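Local coordinates for protein D-3-phosphoglycerate dehydrogenase (Sulfolobus tokodaii, PDB 2EKL) that probably oxidises D-3-phosphoglycerate with NAD as cofactor, at residues A[209-221]-A[232-244]. Sequence-based numbering, arbitrary orientation.
Sequences DAKPIIDYPQFEL and SRAVAVNGKALLD. With NAD (nicotinamide-adenine-dinucleotide), chain B.
D215 and N238, the residues just ahead of helices 216-221 and 239-247, are joined side chain to side chain: N238 ND2 donates to D215 OD1 over 2.9 Å, meeting it from above the carboxylate plane, with carboxylate and amide planes 80° apart. The same OD1 accepts from Y216 N through its anti lone pair, so two donors hold the carboxylate. The other end of the N238 amide faces its own helix, OD1 accepting from A241 N in an N-cap bond. CG anti to the backbone N (chi1 -179°) places OD1 at that helix and ND2 at the D215 carboxylate. A leucine at D215 would probably leave N238 ND2 and Y216 N without this acceptor, the amide then being held, among the bonds described, through OD1 alone. Further along the two helices, A241 CB sits over the Y216 ring in a CH-pi contact, 3.6 Å from its centroid, while Y216 OH donates to D244 OD2 at 3.1 Å. The F219 ring lies between I214 CG2 on one face and A241 C on the other, and its CE1 meets L242 CD1 at 3.7 Å. Backbone bonds set this alignment: I214 N to A236 O and N238 N to I214 O, both 3.0 Å, form a single bridge. I213 CD1 approaches adenine N6A of NAD, and S232 and R233 line the same pocket. The contact thus ties together two neighbouring crossover connections, before and after strand 226-230, in the parallel-sheet Rossmann-type NAD-binding domain.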
loop_
_atom_site.group_PDB
_atom_site.type_symbol
_atom_site.label_atom_id
_atom_site.label_comp_id
_atom_site.label_asym_id
_atom_site.label_seq_id
_atom_site.Cartn_x
_atom_site.Cartn_y
_atom_site.Cartn_z
ATOM N N ASP A 209 27.952 -5.821 -11.272
ATOM C CA ASP A 209 29.198 -6.260 -10.649
ATOM C C ASP A 209 29.674 -5.393 -9.488
ATOM O O ASP A 209 30.759 -5.615 -8.949
ATOM C CB ASP A 209 30.303 -6.350 -11.704
ATOM C CG ASP A 209 29.989 -7.361 -12.789
ATOM O OD1 ASP A 209 29.835 -8.557 -12.459
ATOM O OD2 ASP A 209 29.896 -6.963 -13.969
ATOM N N ALA A 210 28.870 -4.408 -9.103
ATOM C CA ALA A 210 29.238 -3.534 -7.996
ATOM C C ALA A 210 28.878 -4.200 -6.673
ATOM O O ALA A 210 27.942 -4.995 -6.606
ATOM C CB ALA A 210 28.521 -2.197 -8.122
ATOM N N LYS A 211 29.636 -3.890 -5.627
ATOM C CA LYS A 211 29.371 -4.455 -4.312
ATOM C C LYS A 211 28.088 -3.818 -3.786
ATOM O O LYS A 211 27.790 -2.666 -4.095
ATOM C CB LYS A 211 30.538 -4.157 -3.365
ATOM C CG LYS A 211 31.867 -4.737 -3.834
ATOM C CD LYS A 211 33.006 -4.338 -2.908
ATOM C CE LYS A 211 34.345 -4.824 -3.441
ATOM N NZ LYS A 211 35.470 -4.401 -2.562
ATOM N N PRO A 212 27.306 -4.564 -2.991
ATOM C CA PRO A 212 26.058 -4.005 -2.457
ATOM C C PRO A 212 26.255 -2.770 -1.591
ATOM O O PRO A 212 27.221 -2.674 -0.838
ATOM C CB PRO A 212 25.456 -5.178 -1.683
ATOM C CG PRO A 212 26.659 -5.966 -1.262
ATOM C CD PRO A 212 27.516 -5.937 -2.506
ATOM N N ILE A 213 25.330 -1.823 -1.706
ATOM C CA ILE A 213 25.388 -0.594 -0.926
ATOM C C ILE A 213 24.970 -0.890 0.507
ATOM O O ILE A 213 25.449 -0.265 1.451
ATOM C CB ILE A 213 24.458 0.480 -1.517
ATOM C CG1 ILE A 213 24.893 0.789 -2.951
ATOM C CG2 ILE A 213 24.492 1.742 -0.659
ATOM C CD1 ILE A 213 26.353 1.169 -3.072
ATOM N N ILE A 214 24.064 -1.848 0.661
ATOM C CA ILE A 214 23.606 -2.238 1.981
ATOM C C ILE A 214 24.284 -3.565 2.286
ATOM O O ILE A 214 23.827 -4.627 1.854
ATOM C CB ILE A 214 22.066 -2.399 2.026
ATOM C CG1 ILE A 214 21.396 -1.107 1.541
ATOM C CG2 ILE A 214 21.613 -2.688 3.449
ATOM C CD1 ILE A 214 21.791 0.137 2.329
ATOM N N ASP A 215 25.395 -3.485 3.012
ATOM C CA ASP A 215 26.180 -4.658 3.375
ATOM C C ASP A 215 26.213 -4.807 4.893
ATOM O O ASP A 215 25.472 -4.130 5.608
ATOM C CB ASP A 215 27.607 -4.527 2.822
ATOM C CG ASP A 215 28.231 -5.871 2.475
ATOM O OD1 ASP A 215 28.161 -6.801 3.306
ATOM O OD2 ASP A 215 28.799 -5.994 1.370
ATOM N N TYR A 216 27.076 -5.684 5.391
ATOM C CA TYR A 216 27.148 -5.924 6.826
ATOM C C TYR A 216 27.266 -4.706 7.735
ATOM O O TYR A 216 26.537 -4.598 8.719
ATOM C CB TYR A 216 28.263 -6.925 7.142
ATOM C CG TYR A 216 27.770 -8.352 7.119
ATOM C CD1 TYR A 216 27.095 -8.884 8.218
ATOM C CD2 TYR A 216 27.915 -9.150 5.984
ATOM C CE1 TYR A 216 26.574 -10.170 8.191
ATOM C CE2 TYR A 216 27.399 -10.443 5.947
ATOM C CZ TYR A 216 26.729 -10.945 7.052
ATOM O OH TYR A 216 26.200 -12.213 7.022
ATOM N N PRO A 217 28.187 -3.774 7.433
ATOM C CA PRO A 217 28.323 -2.591 8.291
ATOM C C PRO A 217 27.034 -1.775 8.368
ATOM O O PRO A 217 26.668 -1.269 9.430
ATOM C CB PRO A 217 29.458 -1.814 7.632
ATOM C CG PRO A 217 30.279 -2.895 6.981
ATOM C CD PRO A 217 29.208 -3.773 6.374
ATOM N N GLN A 218 26.353 -1.653 7.233
ATOM C CA GLN A 218 25.108 -0.897 7.160
ATOM C C GLN A 218 24.003 -1.579 7.962
ATOM O O GLN A 218 23.240 -0.916 8.658
ATOM C CB GLN A 218 24.670 -0.731 5.699
ATOM C CG GLN A 218 25.598 0.140 4.842
ATOM C CD GLN A 218 26.962 -0.490 4.601
ATOM O OE1 GLN A 218 27.062 -1.658 4.225
ATOM N NE2 GLN A 218 28.017 0.288 4.801
ATOM N N PHE A 219 23.914 -2.901 7.861
ATOM C CA PHE A 219 22.905 -3.643 8.612
ATOM C C PHE A 219 23.134 -3.467 10.112
ATOM O O PHE A 219 22.187 -3.365 10.889
ATOM C CB PHE A 219 22.961 -5.136 8.262
ATOM C CG PHE A 219 22.122 -5.518 7.074
ATOM C CD1 PHE A 219 20.732 -5.536 7.163
ATOM C CD2 PHE A 219 22.718 -5.848 5.863
ATOM C CE1 PHE A 219 19.948 -5.876 6.064
ATOM C CE2 PHE A 219 21.942 -6.190 4.750
ATOM C CZ PHE A 219 20.554 -6.204 4.854
ATOM N N GLU A 220 24.399 -3.434 10.518
ATOM C CA GLU A 220 24.725 -3.279 11.930
ATOM C C GLU A 220 24.315 -1.898 12.445
ATOM O O GLU A 220 23.890 -1.754 13.592
ATOM C CB GLU A 220 26.227 -3.499 12.145
ATOM C CG GLU A 220 26.642 -3.682 13.599
ATOM C CD GLU A 220 25.910 -4.828 14.283
ATOM O OE1 GLU A 220 25.792 -5.913 13.676
ATOM O OE2 GLU A 220 25.457 -4.645 15.432
ATOM N N LEU A 221 24.437 -0.887 11.591
ATOM C CA LEU A 221 24.086 0.482 11.955
ATOM C C LEU A 221 22.582 0.704 12.080
ATOM O O LEU A 221 22.139 1.618 12.770
ATOM C CB LEU A 221 24.636 1.461 10.914
ATOM C CG LEU A 221 26.114 1.857 10.985
ATOM C CD1 LEU A 221 26.539 2.491 9.666
ATOM C CD2 LEU A 221 26.325 2.822 12.147
ATOM N N SER A 232 14.235 -1.158 -6.411
ATOM C CA SER A 232 15.276 -0.740 -7.345
ATOM C C SER A 232 16.017 -1.935 -7.942
ATOM O O SER A 232 15.634 -2.436 -9.003
ATOM C CB SER A 232 16.254 0.224 -6.657
ATOM O OG SER A 232 16.888 -0.362 -5.533
ATOM N N ARG A 233 17.076 -2.388 -7.275
ATOM C CA ARG A 233 17.847 -3.537 -7.743
ATOM C C ARG A 233 18.218 -4.459 -6.585
ATOM O O ARG A 233 18.618 -4.000 -5.515
ATOM C CB ARG A 233 19.130 -3.092 -8.448
ATOM C CG ARG A 233 18.929 -2.582 -9.863
ATOM C CD ARG A 233 20.197 -2.782 -10.675
ATOM N NE ARG A 233 20.041 -2.369 -12.065
ATOM C CZ ARG A 233 20.964 -2.551 -13.003
ATOM N NH1 ARG A 233 22.112 -3.144 -12.696
ATOM N NH2 ARG A 233 20.745 -2.138 -14.245
ATOM N N ALA A 234 18.095 -5.760 -6.809
ATOM C CA ALA A 234 18.416 -6.735 -5.776
ATOM C C ALA A 234 19.881 -6.652 -5.352
ATOM O O ALA A 234 20.190 -6.737 -4.165
ATOM C CB ALA A 234 18.091 -8.147 -6.270
ATOM N N VAL A 235 20.780 -6.471 -6.318
ATOM C CA VAL A 235 22.212 -6.403 -6.023
ATOM C C VAL A 235 22.627 -5.257 -5.097
ATOM O O VAL A 235 23.752 -5.245 -4.594
ATOM C CB VAL A 235 23.059 -6.320 -7.324
ATOM C CG1 VAL A 235 22.788 -7.535 -8.195
ATOM C CG2 VAL A 235 22.750 -5.041 -8.078
ATOM N N ALA A 236 21.730 -4.301 -4.873
ATOM C CA ALA A 236 22.032 -3.180 -3.991
ATOM C C ALA A 236 22.088 -3.674 -2.547
ATOM O O ALA A 236 22.603 -2.989 -1.664
ATOM C CB ALA A 236 20.965 -2.094 -4.130
ATOM N N VAL A 237 21.570 -4.878 -2.322
ATOM C CA VAL A 237 21.540 -5.472 -0.988
ATOM C C VAL A 237 22.287 -6.798 -0.900
ATOM O O VAL A 237 22.183 -7.639 -1.792
ATOM C CB VAL A 237 20.086 -5.731 -0.534
ATOM C CG1 VAL A 237 20.072 -6.408 0.836
ATOM C CG2 VAL A 237 19.319 -4.422 -0.489
ATOM N N ASN A 238 23.040 -6.973 0.182
ATOM C CA ASN A 238 23.763 -8.221 0.412
ATOM C C ASN A 238 22.689 -9.176 0.934
ATOM O O ASN A 238 22.292 -9.092 2.098
ATOM C CB ASN A 238 24.847 -8.020 1.477
ATOM C CG ASN A 238 25.649 -9.281 1.744
ATOM O OD1 ASN A 238 25.127 -10.392 1.661
ATOM N ND2 ASN A 238 26.921 -9.112 2.088
ATOM N N GLY A 239 22.218 -10.070 0.069
ATOM C CA GLY A 239 21.172 -11.005 0.446
ATOM C C GLY A 239 21.499 -11.935 1.594
ATOM O O GLY A 239 20.632 -12.267 2.403
ATOM N N LYS A 240 22.748 -12.378 1.662
ATOM C CA LYS A 240 23.152 -13.272 2.730
ATOM C C LYS A 240 23.186 -12.522 4.061
ATOM O O LYS A 240 22.791 -13.061 5.093
ATOM C CB LYS A 240 24.507 -13.894 2.392
ATOM C CG LYS A 240 24.423 -14.803 1.169
ATOM C CD LYS A 240 25.791 -15.273 0.685
ATOM C CE LYS A 240 25.645 -16.192 -0.519
ATOM N NZ LYS A 240 26.962 -16.659 -1.030
ATOM N N ALA A 241 23.637 -11.273 4.032
ATOM C CA ALA A 241 23.673 -10.467 5.246
ATOM C C ALA A 241 22.225 -10.225 5.678
ATOM O O ALA A 241 21.904 -10.269 6.865
ATOM C CB ALA A 241 24.376 -9.135 4.977
ATOM N N LEU A 242 21.352 -9.975 4.704
ATOM C CA LEU A 242 19.939 -9.735 4.988
ATOM C C LEU A 242 19.321 -10.922 5.719
ATOM O O LEU A 242 18.668 -10.761 6.745
ATOM C CB LEU A 242 19.168 -9.485 3.686
ATOM C CG LEU A 242 17.648 -9.339 3.816
ATOM C CD1 LEU A 242 17.301 -8.091 4.626
ATOM C CD2 LEU A 242 17.037 -9.263 2.419
ATOM N N LEU A 243 19.524 -12.121 5.183
ATOM C CA LEU A 243 18.975 -13.320 5.803
ATOM C C LEU A 243 19.497 -13.452 7.230
ATOM O O LEU A 243 18.760 -13.810 8.148
ATOM C CB LEU A 243 19.360 -14.557 4.981
ATOM C CG LEU A 243 18.911 -15.919 5.524
ATOM C CD1 LEU A 243 17.396 -15.965 5.653
ATOM C CD2 LEU A 243 19.394 -17.013 4.588
ATOM N N ASP A 244 20.777 -13.147 7.408
ATOM C CA ASP A 244 21.424 -13.213 8.712
ATOM C C ASP A 244 20.693 -12.311 9.703
ATOM O O ASP A 244 20.314 -12.738 10.798
ATOM C CB ASP A 244 22.888 -12.773 8.572
ATOM C CG ASP A 244 23.697 -12.992 9.837
ATOM O OD1 ASP A 244 23.127 -13.451 10.849
ATOM O OD2 ASP A 244 24.915 -12.705 9.813
HETATM P PA NAD B . 17.326 7.755 -11.065
HETATM O O1A NAD B . 16.400 8.881 -11.276
HETATM O O2A NAD B . 18.527 7.681 -11.994
HETATM O O5B NAD B . 17.786 7.816 -9.531
HETATM C C5B NAD B . 18.727 6.869 -9.046
HETATM C C4B NAD B . 19.484 7.663 -7.819
HETATM O O4B NAD B . 20.186 6.743 -6.968
HETATM C C3B NAD B . 20.408 8.792 -8.388
HETATM O O3B NAD B . 20.122 10.057 -7.796
HETATM C C2B NAD B . 21.807 8.216 -8.137
HETATM O O2B NAD B . 22.881 9.119 -8.028
HETATM C C1B NAD B . 21.493 7.405 -6.934
HETATM N N9A NAD B . 22.566 6.426 -6.567
HETATM C C8A NAD B . 23.335 5.583 -7.357
HETATM N N7A NAD B . 24.185 4.878 -6.574
HETATM C C5A NAD B . 23.977 5.251 -5.290
HETATM C C6A NAD B . 24.542 4.884 -4.005
HETATM N N6A NAD B . 25.504 3.979 -3.916
HETATM N N1A NAD B . 24.059 5.506 -2.805
HETATM C C2A NAD B . 23.021 6.494 -2.836
HETATM N N3A NAD B . 22.468 6.855 -4.087
HETATM C C4A NAD B . 22.942 6.241 -5.277
HETATM O O3 NAD B . 16.534 6.365 -11.250
HETATM P PN NAD B . 14.991 6.000 -10.948
HETATM O O1N NAD B . 14.511 6.775 -9.794
HETATM O O2N NAD B . 14.289 6.249 -12.241
HETATM O O5D NAD B . 15.177 4.453 -10.711
HETATM C C5D NAD B . 15.640 3.991 -9.459
HETATM C C4D NAD B . 15.782 2.483 -9.443
HETATM O O4D NAD B . 14.536 1.831 -9.607
HETATM C C3D NAD B . 16.699 1.862 -10.536
HETATM O O3D NAD B . 17.524 0.823 -9.987
HETATM C C2D NAD B . 15.739 1.406 -11.573
HETATM O O2D NAD B . 16.328 0.533 -12.518
HETATM C C1D NAD B . 14.675 0.881 -10.650
HETATM N N1N NAD B . 13.313 0.654 -11.210
HETATM C C2N NAD B . 12.650 -0.570 -10.882
HETATM C C3N NAD B . 11.345 -0.809 -11.406
HETATM C C7N NAD B . 10.648 -2.072 -11.066
HETATM O O7N NAD B . 9.866 -2.612 -12.015
HETATM N N7N NAD B . 10.751 -2.693 -9.901
HETATM C C4N NAD B . 10.735 0.233 -12.276
HETATM C C5N NAD B . 11.421 1.471 -12.601
HETATM C C6N NAD B . 12.728 1.674 -12.055
#